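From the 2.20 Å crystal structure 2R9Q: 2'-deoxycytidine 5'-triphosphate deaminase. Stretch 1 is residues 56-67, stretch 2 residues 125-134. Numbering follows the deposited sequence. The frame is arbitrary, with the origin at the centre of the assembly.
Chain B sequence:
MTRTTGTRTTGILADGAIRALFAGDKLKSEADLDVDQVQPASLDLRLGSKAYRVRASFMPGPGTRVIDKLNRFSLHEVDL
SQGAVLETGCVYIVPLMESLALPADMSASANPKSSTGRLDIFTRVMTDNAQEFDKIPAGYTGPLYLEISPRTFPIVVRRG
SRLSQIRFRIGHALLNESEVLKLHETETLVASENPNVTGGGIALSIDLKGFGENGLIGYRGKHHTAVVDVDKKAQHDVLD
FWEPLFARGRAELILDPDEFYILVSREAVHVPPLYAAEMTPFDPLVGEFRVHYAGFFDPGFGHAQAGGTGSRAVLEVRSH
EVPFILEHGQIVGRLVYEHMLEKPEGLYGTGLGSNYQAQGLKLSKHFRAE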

# COMPACT_ATOMS: atom_id res chain seq x y z
N ALA B 56 -1.41 -18.97 -3.51
CA ALA B 56 -0.95 -18.91 -2.14
C ALA B 56 0.06 -19.99 -1.81
O ALA B 56 0.04 -21.06 -2.38
CB ALA B 56 -2.16 -18.99 -1.18
N SER B 57 0.95 -19.67 -0.88
CA SER B 57 1.74 -20.63 -0.12
C SER B 57 0.87 -21.62 0.70
O SER B 57 -0.22 -21.31 1.15
CB SER B 57 2.67 -19.87 0.83
OG SER B 57 3.38 -20.73 1.70
N PHE B 58 1.41 -22.81 0.90
CA PHE B 58 0.70 -23.91 1.54
C PHE B 58 1.66 -24.82 2.27
O PHE B 58 2.84 -24.84 1.98
CB PHE B 58 -0.08 -24.70 0.49
CG PHE B 58 0.76 -25.31 -0.59
CD1 PHE B 58 1.12 -26.63 -0.54
CD2 PHE B 58 1.17 -24.55 -1.69
CE1 PHE B 58 1.86 -27.21 -1.54
CE2 PHE B 58 1.92 -25.10 -2.69
CZ PHE B 58 2.29 -26.44 -2.61
N MET B 59 1.14 -25.55 3.24
CA MET B 59 1.92 -26.58 3.91
C MET B 59 1.46 -27.93 3.36
O MET B 59 0.28 -28.23 3.37
CB MET B 59 1.75 -26.47 5.44
CG MET B 59 2.79 -27.25 6.27
SD MET B 59 4.55 -26.91 5.95
CE MET B 59 4.68 -25.26 6.63
N PRO B 60 2.39 -28.73 2.82
CA PRO B 60 1.96 -29.98 2.20
C PRO B 60 1.13 -30.83 3.15
O PRO B 60 0.04 -31.26 2.80
CB PRO B 60 3.29 -30.68 1.88
CG PRO B 60 4.23 -29.59 1.75
CD PRO B 60 3.84 -28.55 2.72
N GLY B 61 1.66 -31.03 4.35
CA GLY B 61 1.04 -31.85 5.37
C GLY B 61 1.47 -33.30 5.29
O GLY B 61 2.10 -33.71 4.28
N PRO B 62 1.15 -34.08 6.35
CA PRO B 62 1.46 -35.51 6.52
C PRO B 62 0.93 -36.41 5.41
O PRO B 62 -0.22 -36.27 4.99
CB PRO B 62 0.79 -35.85 7.85
CG PRO B 62 0.68 -34.57 8.57
CD PRO B 62 0.44 -33.56 7.52
N GLY B 63 1.79 -37.29 4.91
CA GLY B 63 1.47 -38.14 3.77
C GLY B 63 0.98 -37.40 2.53
O GLY B 63 0.15 -37.92 1.79
N THR B 64 1.51 -36.19 2.28
CA THR B 64 1.21 -35.45 1.06
C THR B 64 2.48 -35.08 0.31
O THR B 64 3.35 -34.42 0.86
CB THR B 64 0.44 -34.12 1.33
OG1 THR B 64 -0.69 -34.35 2.19
CG2 THR B 64 -0.01 -33.49 0.01
N ARG B 65 2.57 -35.53 -0.94
CA ARG B 65 3.63 -35.09 -1.86
C ARG B 65 3.39 -33.65 -2.30
O ARG B 65 2.26 -33.25 -2.54
CB ARG B 65 3.71 -36.00 -3.09
CG ARG B 65 4.00 -37.47 -2.78
CD ARG B 65 4.34 -38.26 -4.04
NE ARG B 65 3.34 -38.09 -5.10
CZ ARG B 65 3.58 -38.17 -6.42
NH1 ARG B 65 4.81 -38.42 -6.89
NH2 ARG B 65 2.58 -37.98 -7.27
N VAL B 66 4.46 -32.88 -2.40
CA VAL B 66 4.36 -31.49 -2.85
C VAL B 66 3.70 -31.42 -4.24
O VAL B 66 2.85 -30.55 -4.48
CB VAL B 66 5.74 -30.76 -2.85
CG1 VAL B 66 5.61 -29.41 -3.50
CG2 VAL B 66 6.28 -30.64 -1.43
N ILE B 67 4.05 -32.38 -5.11
CA ILE B 67 3.50 -32.44 -6.47
C ILE B 67 1.98 -32.67 -6.51
O ILE B 67 1.34 -32.18 -7.42
CB ILE B 67 4.28 -33.45 -7.39
CG1 ILE B 67 4.19 -33.01 -8.86
CG2 ILE B 67 3.81 -34.91 -7.20
CD1 ILE B 67 4.82 -31.63 -9.15
N VAL B 125 12.12 -23.43 1.70
CA VAL B 125 12.27 -24.80 1.24
C VAL B 125 11.16 -25.73 1.78
O VAL B 125 10.84 -25.72 2.97
CB VAL B 125 13.64 -25.37 1.55
CG1 VAL B 125 13.77 -26.77 1.01
CG2 VAL B 125 14.69 -24.50 0.92
N MET B 126 10.54 -26.48 0.88
CA MET B 126 9.59 -27.50 1.29
C MET B 126 9.97 -28.92 0.85
O MET B 126 10.63 -29.13 -0.17
CB MET B 126 8.12 -27.14 0.95
CG MET B 126 7.86 -26.60 -0.42
SD MET B 126 6.17 -26.03 -0.69
CE MET B 126 5.21 -27.50 -0.59
N THR B 127 9.61 -29.86 1.72
CA THR B 127 9.74 -31.29 1.53
C THR B 127 8.35 -31.92 1.36
O THR B 127 7.34 -31.35 1.75
CB THR B 127 10.48 -32.02 2.71
OG1 THR B 127 9.83 -31.77 3.96
CG2 THR B 127 11.88 -31.67 2.80
N ASP B 128 8.33 -33.10 0.75
CA ASP B 128 7.15 -33.99 0.80
C ASP B 128 6.80 -34.25 2.27
O ASP B 128 7.69 -34.39 3.11
CB ASP B 128 7.44 -35.32 0.10
CG ASP B 128 7.44 -35.24 -1.44
OD1 ASP B 128 7.20 -34.17 -2.06
OD2 ASP B 128 7.69 -36.31 -2.04
N ASN B 129 5.50 -34.28 2.56
CA ASN B 129 5.00 -34.57 3.91
C ASN B 129 5.30 -33.50 4.95
O ASN B 129 5.16 -33.75 6.13
CB ASN B 129 5.50 -35.93 4.40
CG ASN B 129 5.34 -37.02 3.36
OD1 ASN B 129 4.28 -37.14 2.73
ND2 ASN B 129 6.40 -37.80 3.15
N ALA B 130 5.65 -32.29 4.49
CA ALA B 130 6.13 -31.21 5.35
C ALA B 130 5.08 -30.58 6.29
O ALA B 130 3.94 -30.30 5.91
CB ALA B 130 6.83 -30.11 4.49
N GLN B 131 5.50 -30.40 7.53
CA GLN B 131 4.71 -29.76 8.58
C GLN B 131 5.35 -28.45 9.01
O GLN B 131 4.71 -27.59 9.60
CB GLN B 131 4.59 -30.70 9.78
CG GLN B 131 3.60 -31.81 9.53
CD GLN B 131 3.70 -32.91 10.57
OE1 GLN B 131 3.78 -32.62 11.77
NE2 GLN B 131 3.69 -34.16 10.13
N GLU B 132 6.62 -28.31 8.68
CA GLU B 132 7.38 -27.10 8.86
C GLU B 132 8.20 -26.88 7.60
O GLU B 132 8.60 -27.84 6.95
CB GLU B 132 8.28 -27.26 10.08
CG GLU B 132 8.89 -25.97 10.61
CD GLU B 132 9.42 -26.14 12.03
OE1 GLU B 132 9.32 -27.27 12.54
OE2 GLU B 132 9.90 -25.14 12.63
N PHE B 133 8.42 -25.62 7.25
CA PHE B 133 9.35 -25.25 6.17
C PHE B 133 10.80 -25.29 6.63
O PHE B 133 11.08 -25.28 7.83
CB PHE B 133 9.07 -23.83 5.64
CG PHE B 133 7.80 -23.70 4.88
CD1 PHE B 133 7.50 -24.56 3.82
CD2 PHE B 133 6.90 -22.72 5.19
CE1 PHE B 133 6.33 -24.43 3.10
CE2 PHE B 133 5.73 -22.57 4.48
CZ PHE B 133 5.44 -23.43 3.44
N ASP B 134 11.70 -25.39 5.66
CA ASP B 134 13.13 -25.24 5.87
C ASP B 134 13.77 -26.30 6.81
O ASP B 134 14.91 -26.15 7.23
CB ASP B 134 13.46 -23.83 6.38
CG ASP B 134 13.08 -22.72 5.39
OD1 ASP B 134 12.97 -22.95 4.18
OD2 ASP B 134 12.90 -21.58 5.84
O HOH W 1 6.60 -33.95 -4.58

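Two type II beta turns, Gly61 to Thr64 and Thr127 to Ala130, meet through their backbones. Gly61 N donates to Ala130 O at 2.9 Å, and Asn129 N donates to Thr64 O at 2.7 Å, so each turn supplies one donor and one acceptor to the other. Between these two bonds, Asn129 CA approaches Gly61 O to 3.0 Å in a CA-H...O contact. Gly61 O also accepts a weak hydrogen bond within its own turn, from Thr64 N at 3.2 Å. The backbones are correspondingly close: Pro62 CA and Asn129 CA lie 4.5 Å apart, as do Arg65 CA and Asp128 CA.

The turns impose their own sequence rules. At phi/psi of 90/168, Gly61 could not carry a CB without jamming it against the preceding carbonyl oxygen and crowding Pro62 CD. Gly63 occupies a positive-phi position that favours glycine, whereas Asn129 fills the equivalent position of the other turn at 68/18. The side chain of Asn129 reaches back over the first turn, its OD1 3.2 Å from Gly63 CA. Asn129 OD1 also lies 3.0 Å from Thr64 N, but the angle is too poor for a hydrogen bond; this is packing at close range.

Past the turn, a helix begins at Val66, with Arg65 at the N-cap position. Asp128 reaches across to this helix start: its OD1 accepts from Val66 N at 3.0 Å and a nearly straight 168°. Asp128 OD1 also accepts from a water at 2.6 Å, and that water in turn accepts from Ile67 N at 3.0 Å. One carboxylate oxygen thus serves two successive backbone amides, one directly and one through water.

The apolar packing is organised around two methionines, one from each stretch. Met126 points toward the first stretch and sets its CE among three side chains: Pro60 CG at 3.3 Å, Val66 CG2 at 3.4 Å and Phe58 CE1 at 3.5 Å. Its approach to the Phe58 ring is oblique. Met59 answers from the first stretch, laying its CE over one face of Phe133, 3.6 Å from the ring centroid and only 10° off the normal; its SD is over the face too, 4.3 Å from the centroid. Phe58 O meets the edge of that ring, 3.3 Å from Phe133 CZ. Pro60 also packs on the second turn, its CD 3.8 Å from Ala130 CB. The lesson is that backbone pairing at the turns, one carboxylate at the helix start, and methionines fitted against rings and aliphatic groups work together.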